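Local coordinates for protein cDNA FLJ56608, highly similar to Homo sapiens chloride channel, calcium activated, family member 1 (CLCA1), mRNA (Homo sapiens, PDB 6PYO) that may help regulate calcium-activated chloride conductance and goblet-cell mucus secretion, and is represented here by its calcium-binding von Willebrand factor type A domain, at residues G5-C10 with G106-L111; F35-V40 with D69-A74; G43-M48 with L61-S66; D114-T119 with G140-Q145; I134-L139 with E149-T154. All coordinates share one frame; numbering follows the deposited sequence.

In the fold
Strand 8-14 is first in the chain and central in the sheet of this von Willebrand factor type A domain; contact 1 joins its start to strand 108-113, closing a long loop that holds contacts 2 and 3. Within it, contact 2 ties the end of helix 24-39 to helix 67-74, and inside that shorter loop contact 3 pairs the two strands of the hairpin 45-51 and 55-63. Beyond strand 108-113, contacts 4 and 5 cross, their segments alternating along the chain. Contact 4 brings together the loops after strands 108-113 and 133-138 beside a calcium site, whereas contact 5 fastens strand 133-138 to helix 145-152. Contacts 1, 3 and 5 all reach the same mixed sheet.

Contact 1: G5-C10 with G106-L111; sequences GQRIVC and GSEIVL
Glu108 OE1 is held by two hydrogen bonds, one from Arg7 NH2 at 2.8 Å and one from His135 NE2 on the next strand. The ion pair lies where the two central strands, 8-14 and 108-113, begin in the Rossmann-like sheet of the von Willebrand factor type A fold, running parallel as neighbours. Arg7 approaches side-on: its NE also reaches Glu108 OE2, at a very short 2.5 Å, so each carboxylate oxygen receives one arginine nitrogen. Both oxygens lie near the guanidinium plane, but the carboxylate is tilted 29° from it and is met from above its own plane. The arginine chain can span this distance because CG stands anti to the backbone N (chi1 -178°) and the chain runs extended to NE, crossing the glutamate at about a right angle. Arg7 NH1 forms a further salt bridge with Glu41; an alanine in place of Arg7 would remove the side-on grip and probably leave the Glu108 carboxylate less firmly oriented, with Glu41 losing the same counter-charge. A water accepts from Ile8 N at 3.1 Å and sits between Gly106 O and the carboxylate. Next to the ion pair, in the backbone ladder, Glu108 N donates to Ile8 O at 2.8 Å, and Glu108 O takes the N-H of Cys10 at 2.9 Å. Val9 lies on the Arg7 and Glu108 face, which Phe35 of helix 24-39 covers; Cys10 and Ile109 face helix 87-99. Farther along, Val110 N bonds to Cys10 O, and Val9 CG1 touches Val110 CG2 at 3.8 Å.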
# COMPACT_ATOMS: atom_id res chain seq x y z
N GLY A 5 -1.67 -0.60 -20.96
CA GLY A 5 -2.94 -0.76 -20.30
C GLY A 5 -3.01 -1.80 -19.21
O GLY A 5 -4.12 -2.30 -18.91
N GLN A 6 -1.87 -2.14 -18.62
CA GLN A 6 -1.79 -3.00 -17.44
C GLN A 6 -1.72 -2.17 -16.17
O GLN A 6 -0.99 -1.17 -16.09
CB GLN A 6 -0.57 -3.94 -17.52
CG GLN A 6 -0.57 -4.75 -18.82
CD GLN A 6 0.85 -5.16 -19.23
OE1 GLN A 6 1.80 -4.38 -19.08
NE2 GLN A 6 0.98 -6.36 -19.78
N ARG A 7 -2.56 -2.55 -15.23
CA ARG A 7 -2.60 -1.91 -13.93
C ARG A 7 -1.26 -2.06 -13.24
O ARG A 7 -0.64 -3.11 -13.30
CB ARG A 7 -3.69 -2.58 -13.09
CG ARG A 7 -3.88 -1.97 -11.69
CD ARG A 7 -5.01 -2.69 -10.97
NE ARG A 7 -5.69 -1.84 -10.02
CZ ARG A 7 -6.67 -2.27 -9.24
NH1 ARG A 7 -7.04 -3.54 -9.29
NH2 ARG A 7 -7.26 -1.46 -8.39
N ILE A 8 -0.84 -1.01 -12.54
CA ILE A 8 0.32 -1.03 -11.66
C ILE A 8 -0.19 -0.76 -10.25
O ILE A 8 -0.83 0.26 -10.02
CB ILE A 8 1.38 0.02 -12.04
CG1 ILE A 8 1.89 -0.23 -13.45
CG2 ILE A 8 2.45 0.02 -10.92
CD1 ILE A 8 2.61 0.97 -14.02
N VAL A 9 0.13 -1.63 -9.31
CA VAL A 9 -0.39 -1.51 -7.95
C VAL A 9 0.72 -1.89 -7.00
O VAL A 9 1.42 -2.87 -7.23
CB VAL A 9 -1.61 -2.43 -7.70
CG1 VAL A 9 -2.32 -2.05 -6.39
CG2 VAL A 9 -2.58 -2.34 -8.79
N CYS A 10 0.89 -1.11 -5.95
CA CYS A 10 1.81 -1.42 -4.87
C CYS A 10 1.02 -1.45 -3.58
O CYS A 10 0.39 -0.46 -3.21
CB CYS A 10 2.97 -0.42 -4.78
SG CYS A 10 4.32 -1.18 -3.80
N GLY A 106 -0.83 7.48 -12.77
CA GLY A 106 -1.80 6.46 -13.06
C GLY A 106 -1.55 5.11 -12.43
O GLY A 106 -2.37 4.20 -12.61
N SER A 107 -0.44 4.93 -11.71
CA SER A 107 -0.26 3.76 -10.86
C SER A 107 -1.07 3.92 -9.58
O SER A 107 -1.51 5.02 -9.22
CB SER A 107 1.23 3.54 -10.54
OG SER A 107 1.70 4.50 -9.61
N GLU A 108 -1.32 2.80 -8.91
CA GLU A 108 -2.10 2.76 -7.69
C GLU A 108 -1.27 2.27 -6.50
O GLU A 108 -0.44 1.35 -6.62
CB GLU A 108 -3.29 1.86 -7.89
CG GLU A 108 -4.31 2.37 -8.97
CD GLU A 108 -5.34 1.33 -9.32
OE1 GLU A 108 -6.31 1.16 -8.55
OE2 GLU A 108 -5.16 0.62 -10.36
N ILE A 109 -1.50 2.88 -5.34
CA ILE A 109 -1.05 2.40 -4.03
C ILE A 109 -2.29 1.96 -3.24
O ILE A 109 -3.32 2.66 -3.24
CB ILE A 109 -0.27 3.49 -3.28
CG1 ILE A 109 1.18 3.55 -3.76
CG2 ILE A 109 -0.34 3.22 -1.80
CD1 ILE A 109 1.35 3.81 -5.20
N VAL A 110 -2.24 0.78 -2.65
CA VAL A 110 -3.24 0.34 -1.69
C VAL A 110 -2.56 0.47 -0.32
O VAL A 110 -1.69 -0.34 0.03
CB VAL A 110 -3.74 -1.09 -1.96
CG1 VAL A 110 -4.76 -1.51 -0.91
CG2 VAL A 110 -4.40 -1.16 -3.38
N LEU A 111 -2.95 1.48 0.44
CA LEU A 111 -2.36 1.81 1.74
C LEU A 111 -3.24 1.23 2.84
O LEU A 111 -4.36 1.72 3.08
CB LEU A 111 -2.23 3.32 1.90
CG LEU A 111 -1.61 3.83 3.20
CD1 LEU A 111 -0.29 3.10 3.48
CD2 LEU A 111 -1.39 5.33 3.08
O HOH W 1 -2.88 1.30 -12.34

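Contact 2: F35-V40 with D69-A74; sequences FLLQTV and DRDTLA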
# COMPACT_ATOMS: atom_id res chain seq x y z
N PHE A 35 -7.49 -8.96 -1.71
CA PHE A 35 -6.99 -8.26 -2.88
C PHE A 35 -6.12 -9.15 -3.75
O PHE A 35 -6.29 -9.20 -4.97
CB PHE A 35 -6.22 -7.03 -2.48
CG PHE A 35 -5.81 -6.20 -3.63
CD1 PHE A 35 -6.76 -5.44 -4.34
CD2 PHE A 35 -4.49 -6.14 -4.00
CE1 PHE A 35 -6.38 -4.66 -5.39
CE2 PHE A 35 -4.11 -5.34 -5.06
CZ PHE A 35 -5.04 -4.61 -5.76
N LEU A 36 -5.16 -9.84 -3.12
CA LEU A 36 -4.16 -10.59 -3.88
C LEU A 36 -4.73 -11.86 -4.50
O LEU A 36 -4.41 -12.20 -5.64
CB LEU A 36 -2.97 -10.95 -2.97
CG LEU A 36 -2.12 -9.77 -2.51
CD1 LEU A 36 -1.05 -10.19 -1.52
CD2 LEU A 36 -1.48 -9.14 -3.76
N LEU A 37 -5.56 -12.58 -3.78
CA LEU A 37 -6.05 -13.87 -4.24
C LEU A 37 -7.31 -13.76 -5.10
O LEU A 37 -7.55 -14.66 -5.90
CB LEU A 37 -6.34 -14.78 -3.05
CG LEU A 37 -5.16 -15.03 -2.10
CD1 LEU A 37 -5.51 -16.06 -1.03
CD2 LEU A 37 -3.89 -15.48 -2.80
N GLN A 38 -8.08 -12.68 -5.00
CA GLN A 38 -9.34 -12.62 -5.72
C GLN A 38 -9.52 -11.36 -6.55
O GLN A 38 -10.04 -11.43 -7.66
CB GLN A 38 -10.52 -12.78 -4.74
CG GLN A 38 -11.00 -14.22 -4.59
CD GLN A 38 -11.56 -14.53 -3.22
OE1 GLN A 38 -10.81 -14.80 -2.28
NE2 GLN A 38 -12.88 -14.51 -3.10
N THR A 39 -9.08 -10.22 -6.06
CA THR A 39 -9.48 -8.96 -6.68
C THR A 39 -8.56 -8.55 -7.83
O THR A 39 -9.07 -8.25 -8.92
CB THR A 39 -9.56 -7.88 -5.60
OG1 THR A 39 -10.35 -8.41 -4.53
CG2 THR A 39 -10.21 -6.56 -6.15
N VAL A 40 -7.24 -8.54 -7.63
CA VAL A 40 -6.37 -7.95 -8.65
C VAL A 40 -6.48 -8.83 -9.90
O VAL A 40 -6.60 -10.06 -9.80
CB VAL A 40 -4.94 -7.77 -8.12
CG1 VAL A 40 -4.21 -9.07 -7.99
CG2 VAL A 40 -4.16 -6.78 -9.01
N ASP A 69 1.54 -16.72 -8.64
CA ASP A 69 1.95 -15.33 -8.39
C ASP A 69 1.13 -14.71 -7.25
O ASP A 69 1.67 -14.04 -6.36
CB ASP A 69 1.77 -14.46 -9.63
CG ASP A 69 2.52 -14.98 -10.83
OD1 ASP A 69 3.72 -15.35 -10.65
OD2 ASP A 69 1.91 -14.95 -11.95
N ARG A 70 -0.20 -14.93 -7.26
CA ARG A 70 -1.00 -14.44 -6.15
C ARG A 70 -0.49 -15.01 -4.83
O ARG A 70 -0.35 -14.27 -3.85
CB ARG A 70 -2.46 -14.82 -6.35
CG ARG A 70 -3.02 -14.40 -7.71
CD ARG A 70 -4.48 -14.77 -7.81
NE ARG A 70 -5.03 -14.35 -9.10
CZ ARG A 70 -5.49 -13.13 -9.31
NH1 ARG A 70 -5.46 -12.26 -8.31
NH2 ARG A 70 -5.95 -12.78 -10.50
N ASP A 71 -0.28 -16.33 -4.80
CA ASP A 71 0.14 -17.02 -3.58
C ASP A 71 1.48 -16.51 -3.07
O ASP A 71 1.69 -16.35 -1.87
CB ASP A 71 0.26 -18.53 -3.83
CG ASP A 71 -1.02 -19.27 -3.58
OD1 ASP A 71 -1.78 -18.85 -2.68
OD2 ASP A 71 -1.28 -20.27 -4.29
N THR A 72 2.43 -16.34 -3.97
CA THR A 72 3.74 -15.89 -3.54
C THR A 72 3.67 -14.48 -2.96
O THR A 72 4.41 -14.16 -2.01
CB THR A 72 4.74 -15.94 -4.70
OG1 THR A 72 6.00 -15.42 -4.25
CG2 THR A 72 4.27 -15.08 -5.85
N LEU A 73 2.79 -13.62 -3.48
CA LEU A 73 2.63 -12.31 -2.85
C LEU A 73 1.92 -12.43 -1.51
O LEU A 73 2.30 -11.76 -0.54
CB LEU A 73 1.84 -11.37 -3.77
CG LEU A 73 2.65 -10.84 -4.94
CD1 LEU A 73 1.83 -10.34 -6.08
CD2 LEU A 73 3.55 -9.74 -4.42
N ALA A 74 0.89 -13.29 -1.44
CA ALA A 74 0.12 -13.39 -0.20
C ALA A 74 0.97 -13.94 0.94
O ALA A 74 0.78 -13.55 2.10
CB ALA A 74 -1.12 -14.24 -0.41
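Arg70 leaves helix 67-74 pointing at the last turn of helix 24-39, with CG anti to its own carbonyl carbon and the chain extended as far as NE. Its CB lies 3.3 Å from Leu36 O and also touches Leu37 CD2. CG and CD stay against the same oxygen, CD also lying 3.6 Å from Leu37 O. At the tip, NH1 donates to Leu36 O at 2.9 Å, arriving from above the carbonyl plane. NH1 and NH2 then grip Val40 O end-on, each 2.9 Å from that one oxygen, which lies in the guanidinium plane. These acceptors stand at the C-terminal end of a helix that closes in a wider pi-type turn, Val40 N bonding to Phe35 O, so the positive charge would probably be favoured there by the helix dipole. The two helices lie roughly antiparallel on one face of the von Willebrand factor type A sheet, where Leu36 and Leu73 both touch Met48 of strand 45-51; their local axes are 155° apart and 8.6 Å distant at closest. Beside the arginine, Leu36 crosses Leu73 at about a right angle, CD1 meeting Leu73 CB at 3.8 Å, while Leu37 CD2 lies 3.9 Å from Ala74 CB.

Contact 3: G43-M48 with L61-S66; sequences GSWVGM and LIQINS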
# COMPACT_ATOMS: atom_id res chain seq x y z
N GLY A 43 -2.67 -10.00 -15.40
CA GLY A 43 -1.87 -9.10 -16.19
C GLY A 43 -1.44 -7.85 -15.48
O GLY A 43 -0.59 -7.12 -16.00
N SER A 44 -1.96 -7.61 -14.29
CA SER A 44 -1.51 -6.49 -13.48
C SER A 44 -0.09 -6.71 -12.95
O SER A 44 0.29 -7.84 -12.60
CB SER A 44 -2.43 -6.33 -12.29
OG SER A 44 -3.73 -6.09 -12.72
N TRP A 45 0.66 -5.59 -12.84
CA TRP A 45 1.93 -5.54 -12.15
C TRP A 45 1.66 -5.16 -10.71
O TRP A 45 0.95 -4.19 -10.44
CB TRP A 45 2.86 -4.52 -12.84
CG TRP A 45 3.25 -5.00 -14.21
CD1 TRP A 45 2.62 -4.73 -15.40
CD2 TRP A 45 4.34 -5.87 -14.51
NE1 TRP A 45 3.28 -5.37 -16.43
CE2 TRP A 45 4.34 -6.08 -15.91
CE3 TRP A 45 5.34 -6.47 -13.74
CZ2 TRP A 45 5.30 -6.88 -16.54
CZ3 TRP A 45 6.27 -7.26 -14.36
CH2 TRP A 45 6.24 -7.47 -15.74
N VAL A 46 2.28 -5.87 -9.78
CA VAL A 46 1.92 -5.76 -8.37
C VAL A 46 3.18 -5.87 -7.54
O VAL A 46 3.93 -6.85 -7.67
CB VAL A 46 0.90 -6.84 -7.93
CG1 VAL A 46 0.69 -6.74 -6.41
CG2 VAL A 46 -0.40 -6.64 -8.67
N GLY A 47 3.39 -4.89 -6.66
CA GLY A 47 4.50 -4.91 -5.73
C GLY A 47 3.98 -4.82 -4.31
O GLY A 47 2.79 -4.62 -4.08
N MET A 48 4.89 -4.97 -3.35
CA MET A 48 4.47 -5.02 -1.97
C MET A 48 5.57 -4.47 -1.09
O MET A 48 6.72 -4.95 -1.10
CB MET A 48 4.07 -6.44 -1.53
CG MET A 48 3.86 -6.55 -0.02
SD MET A 48 3.29 -8.19 0.55
CE MET A 48 2.60 -8.86 -0.96
N LEU A 61 7.84 -5.23 -8.39
CA LEU A 61 6.70 -5.45 -9.28
C LEU A 61 6.81 -6.83 -9.89
O LEU A 61 7.81 -7.18 -10.51
CB LEU A 61 6.67 -4.39 -10.37
CG LEU A 61 6.27 -2.98 -9.97
CD1 LEU A 61 6.18 -2.17 -11.26
CD2 LEU A 61 4.96 -2.97 -9.18
N ILE A 62 5.79 -7.66 -9.67
CA ILE A 62 5.64 -8.88 -10.44
C ILE A 62 4.24 -8.90 -11.06
O ILE A 62 3.30 -8.27 -10.57
CB ILE A 62 5.91 -10.14 -9.60
CG1 ILE A 62 4.84 -10.35 -8.55
CG2 ILE A 62 7.26 -10.07 -8.90
CD1 ILE A 62 4.45 -11.84 -8.43
N GLN A 63 4.14 -9.58 -12.19
CA GLN A 63 2.92 -9.61 -12.95
C GLN A 63 2.05 -10.79 -12.49
O GLN A 63 2.56 -11.87 -12.17
CB GLN A 63 3.23 -9.71 -14.44
CG GLN A 63 2.12 -9.17 -15.32
CD GLN A 63 2.49 -9.27 -16.73
OE1 GLN A 63 3.39 -10.04 -17.08
NE2 GLN A 63 1.84 -8.49 -17.59
N ILE A 64 0.75 -10.56 -12.38
CA ILE A 64 -0.20 -11.60 -11.98
C ILE A 64 -0.65 -12.31 -13.25
O ILE A 64 -1.43 -11.75 -14.02
CB ILE A 64 -1.40 -11.01 -11.24
CG1 ILE A 64 -0.97 -10.20 -10.02
CG2 ILE A 64 -2.37 -12.18 -10.82
CD1 ILE A 64 -0.03 -10.90 -9.15
N ASN A 65 -0.16 -13.53 -13.47
CA ASN A 65 -0.57 -14.34 -14.60
C ASN A 65 -1.01 -15.73 -14.19
O ASN A 65 -1.54 -16.47 -15.03
CB ASN A 65 0.56 -14.46 -15.61
CG ASN A 65 0.84 -13.16 -16.28
OD1 ASN A 65 -0.00 -12.60 -17.00
ND2 ASN A 65 2.05 -12.66 -16.06
N SER A 66 -0.80 -16.11 -12.94
CA SER A 66 -0.97 -17.45 -12.43
C SER A 66 -1.34 -17.32 -10.96
O SER A 66 -1.00 -16.33 -10.31
CB SER A 66 0.32 -18.29 -12.59
OG SER A 66 1.22 -18.01 -11.54
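Trp45 and Gln63, directly opposite each other in a non-hydrogen-bonded antiparallel pair, have the most surface buried in this contact between the two strands of a beta hairpin, 45-51 and 55-63, at one margin of the type A domain sheet. Gln63 lies flat over one face of the indole. Its CB stands 3.7 Å from the centroid of the Trp45 six-membered ring and only 4° off the ring normal, a CH-pi contact. With CG anti to the backbone N (chi1 -155°) and the chain extended, the terminal amide continues across the ring, its plane 16° from that of the indole. Two bonds fix the rotation of this amide: Gln63 NE2 donates to Gly43 O at 3.2 Å, and Gln63 OE1 accepts from Asn65 ND2 from well above the carbonyl plane. The indole N-H is used outside the hairpin, by Gln6 OE1 beside strand 8-14, and Lys101 makes a cation-pi contact with the ring. Leu61, third in buried area, reaches across to the partner strand: its CB touches Trp45 CE3 at 4.2 Å, and its CD2 comes to 3.5 Å from Gly47 N. Gly47, having no CB, leaves room for this methyl. The backbone ladder flanks the stack. Val46 and Ile62 form the hydrogen-bonded pair, with Val46 N to Ile62 O at 2.7 Å, and pairing continues past the strands through Gly43 N, whose bond to Ile64 O is 2.6 Å long and almost straight. On the face turned to Leu73 of helix 67-74, Val46 CG2 meets Ile64 CG1 at 3.8 Å.

Contact 4: D114-T119 with G140-Q145; sequences DGEDNT and GPSAAQ
Two irregular loops run side by side, Gly115 CA 4.0 Å from Ala143 CA, joined by a nearly straight hydrogen bond from Ala144 N to Gly115 O at 2.9 Å. Gly115 has positive phi (76°), and any CB there would collide with that of Ala143. Glu116 extends along Ser142, its OE2 3.6 Å from Ser142 CB. A water ties the loops again, donating to Asp114 O at 2.6 Å and Glu116 OE2 at 2.8 Å while accepting from Ser142 N. Glu116 OE2 and Asp114 OD2 both form salt bridges with Arg24; an alanine in place of Glu116 would remove one and one leg of the water bridge, and would probably leave Arg24 less firmly held. Asp114 OD1 and Asp117 OD1 each accept the backbone N two residues on, in Asx turns. Asp114 OD2 is hydrogen-bonded to OG of Ser18, a calcium ligand with Ser16 and Thr85; the Asp114 side chain, about 4 Å from the ion, sits in the second shell, consistent with a metal ion-dependent adhesion site. Both loops leave the C-terminal ends of parallel strands 108-113 and 133-138 and lead to helices 124-130 and 145-152, while Asp117 OD2 takes Ile87 N where helix 87-99 starts.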
# COMPACT_ATOMS: atom_id res chain seq x y z
N ASP A 114 -3.53 1.71 10.19
CA ASP A 114 -4.40 2.32 11.20
C ASP A 114 -4.38 3.85 11.13
O ASP A 114 -5.21 4.50 11.77
CB ASP A 114 -4.08 1.84 12.64
CG ASP A 114 -2.67 2.15 13.11
OD1 ASP A 114 -2.02 3.12 12.70
OD2 ASP A 114 -2.22 1.37 13.96
N GLY A 115 -3.46 4.43 10.37
CA GLY A 115 -3.44 5.86 10.16
C GLY A 115 -2.92 6.70 11.31
O GLY A 115 -2.98 7.93 11.23
N GLU A 116 -2.35 6.08 12.34
CA GLU A 116 -1.87 6.79 13.52
C GLU A 116 -0.46 7.31 13.24
O GLU A 116 0.54 6.79 13.73
CB GLU A 116 -1.93 5.87 14.72
CG GLU A 116 -3.35 5.53 15.04
CD GLU A 116 -3.51 4.46 16.08
OE1 GLU A 116 -2.48 4.03 16.62
OE2 GLU A 116 -4.68 4.07 16.36
N ASP A 117 -0.41 8.38 12.44
CA ASP A 117 0.83 8.98 11.96
C ASP A 117 0.55 10.45 11.70
O ASP A 117 -0.33 10.78 10.90
CB ASP A 117 1.29 8.28 10.69
CG ASP A 117 2.60 8.83 10.15
OD1 ASP A 117 3.15 9.83 10.70
OD2 ASP A 117 3.08 8.24 9.16
N ASN A 118 1.29 11.34 12.37
CA ASN A 118 1.06 12.78 12.26
C ASN A 118 2.12 13.47 11.40
O ASN A 118 2.24 14.70 11.42
CB ASN A 118 0.99 13.41 13.67
CG ASN A 118 2.27 13.24 14.47
OD1 ASN A 118 3.08 12.36 14.20
ND2 ASN A 118 2.45 14.09 15.48
N THR A 119 2.88 12.69 10.65
CA THR A 119 3.90 13.24 9.77
C THR A 119 3.57 13.05 8.29
O THR A 119 4.46 13.22 7.45
CB THR A 119 5.25 12.60 10.07
OG1 THR A 119 5.36 11.34 9.39
CG2 THR A 119 5.41 12.37 11.58
N GLY A 140 -7.90 1.28 11.95
CA GLY A 140 -8.24 1.68 13.29
C GLY A 140 -9.16 2.88 13.23
O GLY A 140 -9.42 3.43 12.15
N PRO A 141 -9.65 3.31 14.40
CA PRO A 141 -10.56 4.47 14.45
C PRO A 141 -9.87 5.80 14.71
O PRO A 141 -10.54 6.84 14.64
CB PRO A 141 -11.48 4.10 15.62
CG PRO A 141 -10.53 3.41 16.59
CD PRO A 141 -9.49 2.68 15.72
N SER A 142 -8.58 5.80 15.02
CA SER A 142 -7.85 7.02 15.33
C SER A 142 -6.98 7.47 14.17
O SER A 142 -5.92 8.07 14.39
CB SER A 142 -7.00 6.81 16.59
OG SER A 142 -7.72 6.08 17.57
N ALA A 143 -7.41 7.19 12.95
CA ALA A 143 -6.66 7.62 11.77
C ALA A 143 -6.51 9.13 11.74
O ALA A 143 -7.49 9.86 11.88
CB ALA A 143 -7.37 7.14 10.50
N ALA A 144 -5.29 9.60 11.51
CA ALA A 144 -5.09 11.02 11.24
C ALA A 144 -6.04 11.48 10.11
O ALA A 144 -6.45 10.65 9.29
CB ALA A 144 -3.61 11.27 10.86
N GLN A 145 -6.20 12.80 9.93
CA GLN A 145 -6.96 13.36 8.79
C GLN A 145 -6.16 13.35 7.48
O GLN A 145 -6.74 13.21 6.39
CB GLN A 145 -7.40 14.80 9.13
CG GLN A 145 -7.99 15.60 7.96
CD GLN A 145 -9.36 15.11 7.48
OE1 GLN A 145 -10.04 14.35 8.17
NE2 GLN A 145 -9.76 15.55 6.30
O HOH W 2 -6.27 4.10 14.08

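Contact 5: I134-L139 with E149-T154; sequences IHTVAL and ELSKMT
Leu150 is the first residue of 149-154 to meet the strand: its CG is anti to the carbonyl carbon, and CD2 reaches Ile134 CD1 at 4.1 Å as the two chains cross obliquely. One residue on, Ser151 turns its hydroxyl to the strand, OG lying 2.7 Å from Thr136 OG1 in a hydrogen bond whose donor could be either. Ser151 OG also stands 3.1 Å from Ile134 O, a second possible acceptor for its single proton. The helix backbone comes close here too, Ser151 CA making a CA-H...O contact of 3.4 Å with Ile134 O. At Thr154 the hydroxyl occupies the crowded position between backbone N and carbonyl carbon (chi1 61°), which lets one oxygen serve both elements: OG1 accepts from Ile134 N at 2.9 Å and donates to Leu150 O, a turn back in the helix. The buried N-H of Ile134 is thereby satisfied by a side chain. Thr154 CG2 packs on Ile134 CD1 at 3.8 Å. The contact forms the first half of a beta-alpha-beta crossover, strand 133-138, helix 145-152 and strand 158-159, with Val127 of helix 124-130 against Ile134 and Thr154, and Leu111 of strand 108-113 against Leu150.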
# COMPACT_ATOMS: atom_id res chain seq x y z
N ILE A 134 -3.80 6.97 -4.58
CA ILE A 134 -3.65 6.32 -3.29
C ILE A 134 -5.02 5.92 -2.75
O ILE A 134 -5.83 6.78 -2.38
CB ILE A 134 -2.89 7.21 -2.30
CG1 ILE A 134 -1.51 7.60 -2.84
CG2 ILE A 134 -2.67 6.47 -1.01
CD1 ILE A 134 -0.96 8.87 -2.26
N HIS A 135 -5.29 4.62 -2.71
CA HIS A 135 -6.42 4.04 -1.98
C HIS A 135 -5.97 3.82 -0.55
O HIS A 135 -4.87 3.31 -0.31
CB HIS A 135 -6.83 2.72 -2.61
CG HIS A 135 -7.02 2.78 -4.10
ND1 HIS A 135 -8.03 3.50 -4.69
CD2 HIS A 135 -6.36 2.16 -5.10
CE1 HIS A 135 -7.97 3.35 -6.00
NE2 HIS A 135 -6.93 2.58 -6.28
N THR A 136 -6.80 4.20 0.41
CA THR A 136 -6.51 4.04 1.82
C THR A 136 -7.59 3.17 2.45
O THR A 136 -8.78 3.34 2.17
CB THR A 136 -6.41 5.40 2.54
OG1 THR A 136 -7.64 6.13 2.41
CG2 THR A 136 -5.29 6.23 1.94
N VAL A 137 -7.16 2.20 3.25
CA VAL A 137 -8.02 1.41 4.11
C VAL A 137 -7.57 1.70 5.54
O VAL A 137 -6.44 1.36 5.94
CB VAL A 137 -7.97 -0.08 3.79
CG1 VAL A 137 -9.09 -0.81 4.53
CG2 VAL A 137 -8.12 -0.33 2.30
N ALA A 138 -8.43 2.38 6.29
CA ALA A 138 -8.18 2.71 7.68
C ALA A 138 -8.55 1.51 8.54
O ALA A 138 -9.69 1.06 8.50
CB ALA A 138 -8.98 3.95 8.09
N LEU A 139 -7.59 0.97 9.29
CA LEU A 139 -7.83 -0.24 10.06
C LEU A 139 -8.04 0.04 11.54
O LEU A 139 -8.34 -0.87 12.31
CB LEU A 139 -6.67 -1.22 9.84
CG LEU A 139 -6.60 -1.66 8.37
CD1 LEU A 139 -5.31 -2.29 8.00
CD2 LEU A 139 -7.78 -2.60 8.05
N GLU A 149 -6.85 12.66 3.37
CA GLU A 149 -6.39 13.63 2.38
C GLU A 149 -5.47 13.00 1.35
O GLU A 149 -5.43 13.45 0.20
CB GLU A 149 -5.71 14.82 3.06
CG GLU A 149 -6.69 15.73 3.84
CD GLU A 149 -7.85 16.28 3.00
OE1 GLU A 149 -7.59 16.85 1.91
OE2 GLU A 149 -9.02 16.13 3.42
N LEU A 150 -4.71 11.97 1.72
CA LEU A 150 -3.94 11.23 0.72
C LEU A 150 -4.85 10.73 -0.39
O LEU A 150 -4.54 10.86 -1.58
CB LEU A 150 -3.21 10.05 1.35
CG LEU A 150 -1.94 10.34 2.13
CD1 LEU A 150 -1.41 9.05 2.77
CD2 LEU A 150 -0.87 10.97 1.26
N SER A 151 -5.97 10.10 -0.00
CA SER A 151 -6.93 9.65 -1.01
C SER A 151 -7.54 10.82 -1.79
O SER A 151 -7.57 10.82 -3.04
CB SER A 151 -8.04 8.83 -0.36
OG SER A 151 -7.54 7.59 0.09
N LYS A 152 -8.09 11.81 -1.08
CA LYS A 152 -8.81 12.88 -1.75
C LYS A 152 -7.95 13.59 -2.79
O LYS A 152 -8.43 13.93 -3.87
CB LYS A 152 -9.32 13.89 -0.72
CG LYS A 152 -10.56 13.39 -0.00
CD LYS A 152 -11.21 14.47 0.84
CE LYS A 152 -12.74 14.29 0.85
NZ LYS A 152 -13.14 12.88 1.11
N MET A 153 -6.67 13.78 -2.51
CA MET A 153 -5.85 14.57 -3.42
C MET A 153 -5.30 13.77 -4.59
O MET A 153 -4.60 14.34 -5.44
CB MET A 153 -4.69 15.20 -2.68
CG MET A 153 -3.67 14.15 -2.21
SD MET A 153 -2.62 14.66 -0.83
CE MET A 153 -1.33 15.51 -1.68
N THR A 154 -5.52 12.46 -4.61
CA THR A 154 -4.99 11.63 -5.69
C THR A 154 -6.08 10.90 -6.45
O THR A 154 -5.77 10.21 -7.43
CB THR A 154 -4.02 10.58 -5.15
OG1 THR A 154 -4.71 9.73 -4.23
CG2 THR A 154 -2.88 11.23 -4.48